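PDB 7B04: nitrite oxidoreductase subunit A from Kuenenia stuttgartiensis, which belongs to the molybdopterin oxidoreductase family and carries a molybdenum atom, two MD1 groups and an iron/sulfur cluster. Local coordinates for residues F63-S68 / S699-Q704; A74-A79 / F716-G721; R123-P128 / T723-V728. All coordinates share one frame; numbering follows the deposited sequence.

Contact 1: F63-S68 / S699-Q704. With SF4 (iron/sulfur cluster), chain C; MD1 (phosphoric acid 4-(2-amino-4-oxo-3,4,5,6,-tetrahydro-pteridin-6-yl)-2-hydroxy-3,4-dimercapto-but-3-en-yl ester guanylate ester), chain D.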
loop_
_atom_site.group_PDB
_atom_site.type_symbol
_atom_site.label_atom_id
_atom_site.label_comp_id
_atom_site.label_asym_id
_atom_site.label_seq_id
_atom_site.Cartn_x
_atom_site.Cartn_y
_atom_site.Cartn_z
ATOM N N PHE B 63 -22.155 -2.184 -8.440
ATOM C CA PHE B 63 -22.654 -1.246 -7.449
ATOM C C PHE B 63 -21.525 -0.319 -7.037
ATOM O O PHE B 63 -20.356 -0.531 -7.372
ATOM C CB PHE B 63 -23.322 -1.990 -6.266
ATOM C CG PHE B 63 -22.381 -2.531 -5.220
ATOM C CD1 PHE B 63 -22.086 -3.885 -5.175
ATOM C CD2 PHE B 63 -21.871 -1.715 -4.229
ATOM C CE1 PHE B 63 -21.250 -4.398 -4.190
ATOM C CE2 PHE B 63 -21.036 -2.222 -3.249
ATOM C CZ PHE B 63 -20.728 -3.566 -3.228
ATOM N N THR B 64 -21.907 0.753 -6.350
ATOM C CA THR B 64 -20.995 1.836 -6.022
ATOM C C THR B 64 -21.022 2.188 -4.539
ATOM O O THR B 64 -22.096 2.352 -3.957
ATOM C CB THR B 64 -21.371 3.056 -6.873
ATOM O OG1 THR B 64 -20.830 2.900 -8.191
ATOM C CG2 THR B 64 -20.865 4.322 -6.267
ATOM N N TYR B 65 -19.840 2.316 -3.934
ATOM C CA TYR B 65 -19.707 2.760 -2.550
ATOM C C TYR B 65 -18.481 3.665 -2.449
ATOM O O TYR B 65 -17.837 3.993 -3.450
ATOM C CB TYR B 65 -19.615 1.584 -1.566
ATOM C CG TYR B 65 -18.373 0.735 -1.711
ATOM C CD1 TYR B 65 -18.228 -0.142 -2.775
ATOM C CD2 TYR B 65 -17.338 0.820 -0.787
ATOM C CE1 TYR B 65 -17.099 -0.922 -2.908
ATOM C CE2 TYR B 65 -16.200 0.051 -0.917
ATOM C CZ TYR B 65 -16.086 -0.818 -1.982
ATOM O OH TYR B 65 -14.960 -1.594 -2.122
ATOM N N CYS B 66 -18.159 4.068 -1.222
ATOM C CA CYS B 66 -17.013 4.920 -0.934
ATOM C C CYS B 66 -16.122 4.216 0.081
ATOM O O CYS B 66 -16.582 3.851 1.168
ATOM C CB CYS B 66 -17.463 6.283 -0.402
ATOM S SG CYS B 66 -16.117 7.393 0.085
ATOM N N CYS B 67 -14.854 4.017 -0.278
ATOM C CA CYS B 67 -13.858 3.491 0.648
ATOM C C CYS B 67 -13.347 4.631 1.519
ATOM O O CYS B 67 -12.822 5.621 0.997
ATOM C CB CYS B 67 -12.716 2.838 -0.129
ATOM S SG CYS B 67 -11.369 2.194 0.884
ATOM N N SER B 68 -13.528 4.529 2.835
ATOM C CA SER B 68 -13.209 5.635 3.742
ATOM C C SER B 68 -12.456 5.158 4.982
ATOM O O SER B 68 -12.988 5.182 6.098
ATOM C CB SER B 68 -14.495 6.366 4.130
ATOM O OG SER B 68 -14.202 7.561 4.813
ATOM N N SER B 699 -19.352 -2.897 7.296
ATOM C CA SER B 699 -18.293 -2.274 6.519
ATOM C C SER B 699 -18.908 -1.337 5.479
ATOM O O SER B 699 -20.130 -1.204 5.368
ATOM C CB SER B 699 -17.421 -3.342 5.860
ATOM O OG SER B 699 -18.160 -4.093 4.914
ATOM N N TRP B 700 -18.048 -0.676 4.700
ATOM C CA TRP B 700 -18.544 0.314 3.749
ATOM C C TRP B 700 -19.413 -0.309 2.667
ATOM O O TRP B 700 -20.215 0.400 2.049
ATOM C CB TRP B 700 -17.386 1.077 3.103
ATOM C CG TRP B 700 -16.373 1.576 4.074
ATOM C CD1 TRP B 700 -16.585 2.417 5.127
ATOM C CD2 TRP B 700 -14.977 1.275 4.073
ATOM N NE1 TRP B 700 -15.403 2.651 5.788
ATOM C CE2 TRP B 700 -14.401 1.962 5.159
ATOM C CE3 TRP B 700 -14.156 0.489 3.261
ATOM C CZ2 TRP B 700 -13.045 1.884 5.453
ATOM C CZ3 TRP B 700 -12.812 0.413 3.553
ATOM C CH2 TRP B 700 -12.269 1.104 4.639
ATOM N N VAL B 701 -19.281 -1.617 2.425
ATOM C CA VAL B 701 -20.100 -2.278 1.412
ATOM C C VAL B 701 -21.347 -2.923 1.988
ATOM O O VAL B 701 -22.191 -3.410 1.218
ATOM C CB VAL B 701 -19.310 -3.367 0.657
ATOM C CG1 VAL B 701 -18.154 -2.753 -0.094
ATOM C CG2 VAL B 701 -18.823 -4.435 1.622
ATOM N N GLU B 702 -21.499 -2.952 3.309
ATOM C CA GLU B 702 -22.694 -3.511 3.928
ATOM C C GLU B 702 -23.461 -2.457 4.715
ATOM O O GLU B 702 -24.095 -2.762 5.724
ATOM C CB GLU B 702 -22.345 -4.682 4.842
ATOM C CG GLU B 702 -21.102 -5.450 4.454
ATOM C CD GLU B 702 -20.552 -6.259 5.610
ATOM O OE1 GLU B 702 -19.680 -5.741 6.339
ATOM O OE2 GLU B 702 -21.004 -7.405 5.803
ATOM N N PHE B 703 -23.472 -1.215 4.242
ATOM C CA PHE B 703 -24.163 -0.166 4.977
ATOM C C PHE B 703 -25.653 -0.284 4.696
ATOM O O PHE B 703 -26.068 -0.344 3.536
ATOM C CB PHE B 703 -23.659 1.217 4.562
ATOM C CG PHE B 703 -22.433 1.679 5.302
ATOM C CD1 PHE B 703 -21.983 1.014 6.427
ATOM C CD2 PHE B 703 -21.743 2.800 4.875
ATOM C CE1 PHE B 703 -20.857 1.452 7.102
ATOM C CE2 PHE B 703 -20.620 3.241 5.545
ATOM C CZ PHE B 703 -20.176 2.567 6.659
ATOM N N GLN B 704 -26.454 -0.366 5.757
ATOM C CA GLN B 704 -27.906 -0.360 5.643
ATOM C C GLN B 704 -28.506 1.015 5.909
ATOM O O GLN B 704 -29.714 1.124 6.144
ATOM C CB GLN B 704 -28.506 -1.393 6.595
ATOM C CG GLN B 704 -28.373 -2.827 6.118
ATOM C CD GLN B 704 -28.511 -3.824 7.250
ATOM O OE1 GLN B 704 -28.316 -3.487 8.418
ATOM N NE2 GLN B 704 -28.861 -5.058 6.911
HETATM FE FE1 SF4 C . -7.800 4.772 0.204
HETATM FE FE2 SF4 C . -9.898 3.184 -0.527
HETATM FE FE3 SF4 C . -7.548 3.079 -1.925
HETATM FE FE4 SF4 C . -9.148 5.283 -2.123
HETATM S S1 SF4 C . -9.651 3.162 -2.783
HETATM S S2 SF4 C . -6.887 5.257 -1.831
HETATM S S3 SF4 C . -9.981 5.404 -0.009
HETATM S S4 SF4 C . -7.870 2.500 0.260
HETATM P PB MD1 D . -6.359 4.595 13.478
HETATM O O3B MD1 D . -6.017 3.586 12.226
HETATM O O1B MD1 D . -6.432 3.769 14.738
HETATM O O2B MD1 D . -7.698 5.248 13.234
HETATM O O3A MD1 D . -5.226 5.784 13.668
HETATM C C10 MD1 D . -4.370 6.164 12.629
HETATM C C11 MD1 D . -2.966 6.490 13.216
HETATM O O11 MD1 D . -2.020 5.200 13.062
HETATM C C12 MD1 D . -2.447 7.580 12.649
HETATM S S12 MD1 D . -3.332 8.352 11.264
HETATM C C13 MD1 D . -1.127 8.291 13.069
HETATM S S13 MD1 D . -0.730 9.750 12.060
HETATM C C14 MD1 D . -0.178 7.951 14.119
HETATM N N15 MD1 D . 1.119 7.413 13.348
HETATM C C16 MD1 D . 2.054 6.698 14.125
HETATM C C15 MD1 D . 3.395 6.411 13.550
HETATM O O14 MD1 D . 3.660 6.795 12.461
HETATM N N17 MD1 D . 4.398 5.648 14.339
HETATM C C17 MD1 D . 4.047 5.143 15.755
HETATM N N16 MD1 D . 5.028 4.403 16.525
HETATM N N18 MD1 D . 2.691 5.429 16.352
HETATM C C20 MD1 D . 1.706 6.169 15.608
HETATM N N8 MD1 D . 0.458 6.401 16.207
HETATM C C7 MD1 D . -0.634 7.141 15.304
HETATM P PA MD1 D . -7.055 2.419 11.693
HETATM O O1A MD1 D . -6.817 2.131 10.231
HETATM O O2A MD1 D . -6.794 1.181 12.499
HETATM O "O5'" MD1 D . -8.642 2.783 11.934
HETATM C "C5'" MD1 D . -9.566 1.944 11.297
HETATM C "C4'" MD1 D . -10.108 0.859 12.290
HETATM O "O4'" MD1 D . -11.662 0.840 12.241
HETATM C "C1'" MD1 D . -12.032 -0.410 11.385
HETATM N N9 MD1 D . -13.026 -0.064 10.332
HETATM C C4 MD1 D . -14.247 0.286 10.699
HETATM N N3 MD1 D . -14.866 0.417 12.043
HETATM C C2 MD1 D . -16.259 0.830 12.155
HETATM N N2 MD1 D . -16.854 0.956 13.466
HETATM N N1 MD1 D . -17.043 1.115 10.981
HETATM C C6 MD1 D . -16.440 0.987 9.692
HETATM O O6 MD1 D . -17.080 1.219 8.723
HETATM C C5 MD1 D . -14.973 0.551 9.577
HETATM N N7 MD1 D . -14.177 0.354 8.531
HETATM C C8 MD1 D . -12.964 -0.028 8.988
HETATM C "C2'" MD1 D . -10.940 -0.817 10.872
HETATM O "O2'" MD1 D . -10.942 -2.272 10.773
HETATM C "C3'" MD1 D . -9.755 -0.311 11.914
HETATM O "O3'" MD1 D . -9.698 -1.223 13.051
#
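The indole of Trp700 lies against the backbone turning from Cys67 into Ser68, with Ser68 N 3.5 Å above the ring plane and over its centre. Cys67 CA sits over the same face but displaced toward the rim. At the far end of the six-membered ring CZ3 meets Cys67 SG at 3.5 Å, an oblique sulfur-aromatic contact with the sulfur 41° off the ring normal. SG stands anti to its backbone N (chi1 178°), and the same sulfur binds iron FE2 of the cluster at 2.3 Å. Cys67, a ligand of the iron/sulfur cluster, follows Phe63 and Tyr65 of strand 61-66 in the chain; the loop 699-704 lies between strands 693-696 and 707-709 of this molybdopterin oxidoreductase family protein. Trp700 also belongs to the cofactor pocket: its CZ2 approaches MD1 N7, an atom of the guanine, to 3.6 Å, so one indole lies close to both the thiolate and the nucleotide end of the cofactor. The next residue serves the strand instead. Val701 CG1 is a CH-pi partner of Tyr65, 3.4 Å from the ring centroid and 10° off the normal, and Phe63 CZ touches the same methyl at 4.1 Å with the carbon near the plane of the phenyl ring. No hydrogen bond joins the segments. The type I turn from Ser699 to Glu702 presents Trp700 and Val701 as its two middle residues, and Glu702 OE1 braces it by accepting from Ser699 N and Ser699 OG, which come from opposite faces of the carboxylate. Arg130 forms a salt bridge with that same oxygen.

Contact 2: A74-A79 / F716-G721; sequences ACRIRA and FIQIWG. With SF4 (iron/sulfur cluster), chain C.
Gln718 reaches across to Arg76 and Ala74 from the middle of strand 716-720. Its chain bends at chi2, and the two side chains Gln718 and Arg76 run antiparallel alongside each other, amide and guanidinium planes 57° apart. OE1 of Gln718 takes a weak hydrogen bond from Arg76 NE, 2.7 Å long but bent to 123°. CG of Gln718 packs on Ala74 O at 3.6 Å. Ile719 turns its side chain away and offers its carbonyl: Arg76 NH2 donates to Ile719 O in a hydrogen bond of 3.1 Å. The acceptor lies close to the guanidinium plane, whereas the nitrogen stands above the plane of the carbonyl. Trp720 follows with CB 3.6 Å from Arg76 NH1, near the guanidinium plane, while its indole leads off toward Phe703. Two oxygens of one strand, one of them weakly, thus bind this buried arginine, and NH2 has a further weak bond to Gly797 O. Just before Arg76 in the chain, Cys75 SG binds iron FE4 of the cluster at 2.3 Å, placing this polar grip directly behind a cluster ligand. The two strands run 42° apart and belong to different antiparallel sheets: 76-82 lies between 61-66 and 85-91, and 716-720 between 707-709 and 798-800.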
loop_
_atom_site.group_PDB
_atom_site.type_symbol
_atom_site.label_atom_id
_atom_site.label_comp_id
_atom_site.label_asym_id
_atom_site.label_seq_id
_atom_site.Cartn_x
_atom_site.Cartn_y
_atom_site.Cartn_z
ATOM N N ALA B 74 -11.007 9.053 0.233
ATOM C CA ALA B 74 -12.441 8.758 0.166
ATOM C C ALA B 74 -12.877 8.446 -1.263
ATOM O O ALA B 74 -13.809 9.048 -1.804
ATOM C CB ALA B 74 -13.262 9.906 0.754
ATOM N N CYS B 75 -12.185 7.492 -1.879
ATOM C CA CYS B 75 -12.413 7.188 -3.285
ATOM C C CYS B 75 -13.835 6.694 -3.522
ATOM O O CYS B 75 -14.437 6.020 -2.681
ATOM C CB CYS B 75 -11.413 6.137 -3.767
ATOM S SG CYS B 75 -9.697 6.699 -3.812
ATOM N N ARG B 76 -14.363 7.029 -4.697
ATOM C CA ARG B 76 -15.654 6.531 -5.147
ATOM C C ARG B 76 -15.414 5.257 -5.942
ATOM O O ARG B 76 -14.645 5.253 -6.909
ATOM C CB ARG B 76 -16.376 7.581 -5.988
ATOM C CG ARG B 76 -17.654 7.079 -6.601
ATOM C CD ARG B 76 -18.625 6.642 -5.529
ATOM N NE ARG B 76 -19.238 7.745 -4.801
ATOM C CZ ARG B 76 -20.135 7.581 -3.835
ATOM N NH1 ARG B 76 -20.528 6.362 -3.491
ATOM N NH2 ARG B 76 -20.647 8.636 -3.215
ATOM N N ILE B 77 -16.077 4.181 -5.534
ATOM C CA ILE B 77 -15.678 2.832 -5.902
ATOM C C ILE B 77 -16.785 2.127 -6.672
ATOM O O ILE B 77 -17.966 2.265 -6.339
ATOM C CB ILE B 77 -15.334 2.067 -4.610
ATOM C CG1 ILE B 77 -14.245 2.813 -3.835
ATOM C CG2 ILE B 77 -14.931 0.686 -4.918
ATOM C CD1 ILE B 77 -12.858 2.314 -4.078
ATOM N N ARG B 78 -16.399 1.358 -7.696
ATOM C CA ARG B 78 -17.319 0.507 -8.450
ATOM C C ARG B 78 -16.873 -0.948 -8.321
ATOM O O ARG B 78 -15.805 -1.319 -8.821
ATOM C CB ARG B 78 -17.390 0.921 -9.919
ATOM C CG ARG B 78 -18.365 0.083 -10.727
ATOM C CD ARG B 78 -18.563 0.618 -12.134
ATOM N NE ARG B 78 -19.216 1.925 -12.140
ATOM C CZ ARG B 78 -20.523 2.112 -11.980
ATOM N NH1 ARG B 78 -21.329 1.076 -11.797
ATOM N NH2 ARG B 78 -21.024 3.340 -12.001
ATOM N N ALA B 79 -17.691 -1.767 -7.667
ATOM C CA ALA B 79 -17.401 -3.176 -7.445
ATOM C C ALA B 79 -18.268 -4.043 -8.352
ATOM O O ALA B 79 -19.414 -3.695 -8.652
ATOM C CB ALA B 79 -17.624 -3.565 -5.980
ATOM N N PHE B 716 -14.437 16.932 -3.217
ATOM C CA PHE B 716 -15.626 16.073 -3.396
ATOM C C PHE B 716 -16.314 15.660 -2.114
ATOM O O PHE B 716 -15.705 15.478 -1.091
ATOM C CB PHE B 716 -15.237 14.776 -4.086
ATOM C CG PHE B 716 -14.246 14.987 -5.184
ATOM C CD1 PHE B 716 -14.294 16.126 -5.943
ATOM C CD2 PHE B 716 -13.257 14.063 -5.426
ATOM C CE1 PHE B 716 -13.376 16.334 -6.948
ATOM C CE2 PHE B 716 -12.338 14.269 -6.428
ATOM C CZ PHE B 716 -12.411 15.400 -7.189
ATOM N N ILE B 717 -17.601 15.435 -2.293
ATOM C CA ILE B 717 -18.546 14.914 -1.314
ATOM C C ILE B 717 -19.006 13.549 -1.802
ATOM O O ILE B 717 -19.367 13.395 -2.974
ATOM C CB ILE B 717 -19.750 15.852 -1.126
ATOM C CG1 ILE B 717 -19.306 17.199 -0.557
ATOM C CG2 ILE B 717 -20.795 15.207 -0.230
ATOM C CD1 ILE B 717 -20.402 18.235 -0.594
ATOM N N GLN B 718 -18.989 12.558 -0.915
ATOM C CA GLN B 718 -19.446 11.213 -1.238
ATOM C C GLN B 718 -20.473 10.795 -0.195
ATOM O O GLN B 718 -20.174 10.795 1.005
ATOM C CB GLN B 718 -18.278 10.214 -1.294
ATOM C CG GLN B 718 -16.977 10.772 -1.875
ATOM C CD GLN B 718 -16.743 10.395 -3.330
ATOM O OE1 GLN B 718 -17.578 9.750 -3.966
ATOM N NE2 GLN B 718 -15.587 10.786 -3.858
ATOM N N ILE B 719 -21.670 10.429 -0.655
ATOM C CA ILE B 719 -22.728 9.875 0.188
ATOM C C ILE B 719 -23.059 8.492 -0.353
ATOM O O ILE B 719 -23.258 8.328 -1.565
ATOM C CB ILE B 719 -23.996 10.750 0.212
ATOM C CG1 ILE B 719 -23.657 12.215 0.497
ATOM C CG2 ILE B 719 -24.952 10.246 1.279
ATOM C CD1 ILE B 719 -24.879 13.082 0.794
ATOM N N TRP B 720 -23.074 7.494 0.529
ATOM C CA TRP B 720 -23.285 6.123 0.091
ATOM C C TRP B 720 -24.005 5.325 1.176
ATOM O O TRP B 720 -24.106 5.741 2.337
ATOM C CB TRP B 720 -21.966 5.467 -0.293
ATOM C CG TRP B 720 -21.151 5.001 0.852
ATOM C CD1 TRP B 720 -21.006 3.716 1.276
ATOM C CD2 TRP B 720 -20.355 5.810 1.727
ATOM N NE1 TRP B 720 -20.158 3.670 2.354
ATOM C CE2 TRP B 720 -19.748 4.944 2.654
ATOM C CE3 TRP B 720 -20.096 7.179 1.816
ATOM C CZ2 TRP B 720 -18.899 5.398 3.655
ATOM C CZ3 TRP B 720 -19.253 7.628 2.815
ATOM C CH2 TRP B 720 -18.664 6.741 3.720
ATOM N N GLY B 721 -24.586 4.211 0.754
ATOM C CA GLY B 721 -25.251 3.263 1.631
ATOM C C GLY B 721 -26.371 2.501 0.950
ATOM O O GLY B 721 -26.927 2.924 -0.062
HETATM FE FE1 SF4 C . -7.800 4.772 0.204
HETATM FE FE2 SF4 C . -9.898 3.184 -0.527
HETATM FE FE3 SF4 C . -7.548 3.079 -1.925
HETATM FE FE4 SF4 C . -9.148 5.283 -2.123
HETATM S S1 SF4 C . -9.651 3.162 -2.783
HETATM S S2 SF4 C . -6.887 5.257 -1.831
HETATM S S3 SF4 C . -9.981 5.404 -0.009
HETATM S S4 SF4 C . -7.870 2.500 0.260
#

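Contact 3: R123-P128 / T723-V728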
loop_
_atom_site.group_PDB
_atom_site.type_symbol
_atom_site.label_atom_id
_atom_site.label_comp_id
_atom_site.label_asym_id
_atom_site.label_seq_id
_atom_site.Cartn_x
_atom_site.Cartn_y
_atom_site.Cartn_z
ATOM N N ARG B 123 -11.330 -9.081 0.180
ATOM C CA ARG B 123 -10.598 -10.121 0.898
ATOM C C ARG B 123 -10.726 -9.955 2.403
ATOM O O ARG B 123 -10.645 -10.932 3.156
ATOM C CB ARG B 123 -9.123 -10.095 0.487
ATOM C CG ARG B 123 -8.742 -11.236 -0.401
ATOM C CD ARG B 123 -8.566 -12.489 0.420
ATOM N NE ARG B 123 -8.663 -13.701 -0.379
ATOM C CZ ARG B 123 -7.617 -14.456 -0.678
ATOM N NH1 ARG B 123 -7.757 -15.519 -1.455
ATOM N NH2 ARG B 123 -6.414 -14.104 -0.250
ATOM N N ARG B 124 -10.937 -8.728 2.852
ATOM C CA ARG B 124 -11.190 -8.476 4.263
ATOM C C ARG B 124 -12.662 -8.676 4.584
ATOM O O ARG B 124 -13.019 -9.070 5.701
ATOM C CB ARG B 124 -10.775 -7.051 4.629
ATOM C CG ARG B 124 -9.316 -6.743 4.495
ATOM C CD ARG B 124 -9.121 -5.261 4.732
ATOM N NE ARG B 124 -9.440 -4.928 6.119
ATOM C CZ ARG B 124 -9.644 -3.692 6.566
ATOM N NH1 ARG B 124 -9.942 -3.477 7.844
ATOM N NH2 ARG B 124 -9.567 -2.662 5.729
ATOM N N VAL B 125 -13.527 -8.388 3.614
ATOM C CA VAL B 125 -14.967 -8.496 3.822
ATOM C C VAL B 125 -15.362 -9.950 4.073
ATOM O O VAL B 125 -16.104 -10.263 5.012
ATOM C CB VAL B 125 -15.704 -7.910 2.606
ATOM C CG1 VAL B 125 -17.185 -8.182 2.718
ATOM C CG2 VAL B 125 -15.429 -6.420 2.479
ATOM N N TYR B 126 -14.849 -10.867 3.254
ATOM C CA TYR B 126 -15.083 -12.297 3.447
ATOM C C TYR B 126 -13.875 -12.987 4.067
ATOM O O TYR B 126 -13.538 -14.116 3.700
ATOM C CB TYR B 126 -15.458 -12.965 2.130
ATOM C CG TYR B 126 -16.596 -12.323 1.375
ATOM C CD1 TYR B 126 -17.918 -12.576 1.723
ATOM C CD2 TYR B 126 -16.352 -11.476 0.304
ATOM C CE1 TYR B 126 -18.965 -11.995 1.024
ATOM C CE2 TYR B 126 -17.391 -10.893 -0.400
ATOM C CZ TYR B 126 -18.695 -11.156 -0.036
ATOM O OH TYR B 126 -19.725 -10.574 -0.738
ATOM N N GLY B 127 -13.220 -12.350 5.034
ATOM C CA GLY B 127 -11.958 -12.843 5.529
ATOM C C GLY B 127 -12.039 -13.537 6.871
ATOM O O GLY B 127 -13.081 -13.552 7.539
ATOM N N PRO B 128 -10.925 -14.146 7.283
ATOM C CA PRO B 128 -10.898 -14.920 8.529
ATOM C C PRO B 128 -10.708 -14.086 9.787
ATOM O O PRO B 128 -10.793 -14.637 10.890
ATOM C CB PRO B 128 -9.703 -15.856 8.308
ATOM C CG PRO B 128 -8.776 -15.053 7.458
ATOM C CD PRO B 128 -9.644 -14.210 6.558
ATOM N N THR B 723 -26.653 0.128 -0.924
ATOM C CA THR B 723 -26.560 -0.333 -2.305
ATOM C C THR B 723 -25.590 -1.497 -2.481
ATOM O O THR B 723 -25.381 -1.961 -3.610
ATOM C CB THR B 723 -26.165 0.835 -3.211
ATOM O OG1 THR B 723 -26.337 0.478 -4.591
ATOM C CG2 THR B 723 -24.725 1.222 -2.960
ATOM N N GLY B 724 -24.997 -1.981 -1.400
ATOM C CA GLY B 724 -24.002 -3.046 -1.466
ATOM C C GLY B 724 -24.598 -4.413 -1.198
ATOM O O GLY B 724 -25.703 -4.740 -1.653
ATOM N N ILE B 725 -23.877 -5.209 -0.415
ATOM C CA ILE B 725 -24.281 -6.563 -0.086
ATOM C C ILE B 725 -24.944 -6.570 1.286
ATOM O O ILE B 725 -24.768 -5.661 2.102
ATOM C CB ILE B 725 -23.084 -7.543 -0.122
ATOM C CG1 ILE B 725 -22.041 -7.157 0.928
ATOM C CG2 ILE B 725 -22.462 -7.580 -1.514
ATOM C CD1 ILE B 725 -20.948 -8.197 1.122
ATOM N N THR B 726 -25.715 -7.622 1.545
ATOM C CA THR B 726 -26.297 -7.797 2.861
ATOM C C THR B 726 -25.191 -8.145 3.858
ATOM O O THR B 726 -24.172 -8.729 3.481
ATOM C CB THR B 726 -27.361 -8.896 2.849
ATOM O OG1 THR B 726 -26.746 -10.171 3.074
ATOM C CG2 THR B 726 -28.097 -8.917 1.518
ATOM N N PRO B 727 -25.355 -7.766 5.124
ATOM C CA PRO B 727 -24.309 -8.037 6.118
ATOM C C PRO B 727 -23.922 -9.506 6.152
ATOM O O PRO B 727 -24.770 -10.393 6.271
ATOM C CB PRO B 727 -24.954 -7.589 7.433
ATOM C CG PRO B 727 -25.931 -6.547 7.026
ATOM C CD PRO B 727 -26.473 -6.999 5.699
ATOM N N VAL B 728 -22.616 -9.755 6.043
ATOM C CA VAL B 728 -22.110 -11.121 6.004
ATOM C C VAL B 728 -22.344 -11.812 7.341
ATOM O O VAL B 728 -22.671 -13.004 7.392
ATOM C CB VAL B 728 -20.621 -11.115 5.615
ATOM C CG1 VAL B 728 -20.144 -12.512 5.344
ATOM C CG2 VAL B 728 -20.400 -10.240 4.393
#
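Ile725 and Tyr126 reach toward each other tip to tip, the terminal methyl CD1 standing 3.3 Å from the phenol OH and 3.9 Å from CZ. The same CD1 meets Val125 CG1 at 4.1 Å, the two aliphatic side chains lying alongside with their ends pointing opposite ways. Val728 supplies the second point of contact: its CG2 lies 4.1 Å from Tyr126 CE1 and 4.2 Å from Val125 CG1, and its side chain crosses both at about a right angle. Both loop methyls approach the tyrosine ring obliquely. Within the first segment Val125 CG1 covers the centre of one face of that ring, 4.1 Å above it, so the valine and the tyrosine form one apolar surface for the loop to rest on. No hydrogen bond crosses between the segments. Tyr126 OH is hydrogen-bonded to Met86 N, which fixes the far end of the ring, and His205 of the neighbouring subunit C stacks on the ring. On the loop side, Ile725 shares a backbone hydrogen bond with Val701, and Val728 N bonds to Glu702 OE2, which would help hold both residues in place. The patch is plain hydrophobic packing at the C-terminal end of helix 121-125, where Tyr126 is the first residue to leave helical geometry; the loop facing it connects strand 716-720 to helix 734-749.

Overall arrangement
Contacts 1 and 2 are wholly buried and both reach the iron/sulfur cluster, through Cys67 and Cys75, which share a backbone hydrogen bond next to the antiparallel neighbours 61-66 and 76-82. Backbone pairing such as Tyr65 O to Ile77 N joins them, with centres about 8 Å apart. Their chemistry differs: contact 1 is aromatic and sulfur packing beside the cofactor, contact 2 a polar grip on a buried arginine. Contact 3, about 10 Å from contact 1 and 17 Å from contact 2 between centres, is only partly buried, purely apolar between its segments and bordered by subunit C. The chain from 699 to 728 supplies the second segment of all three.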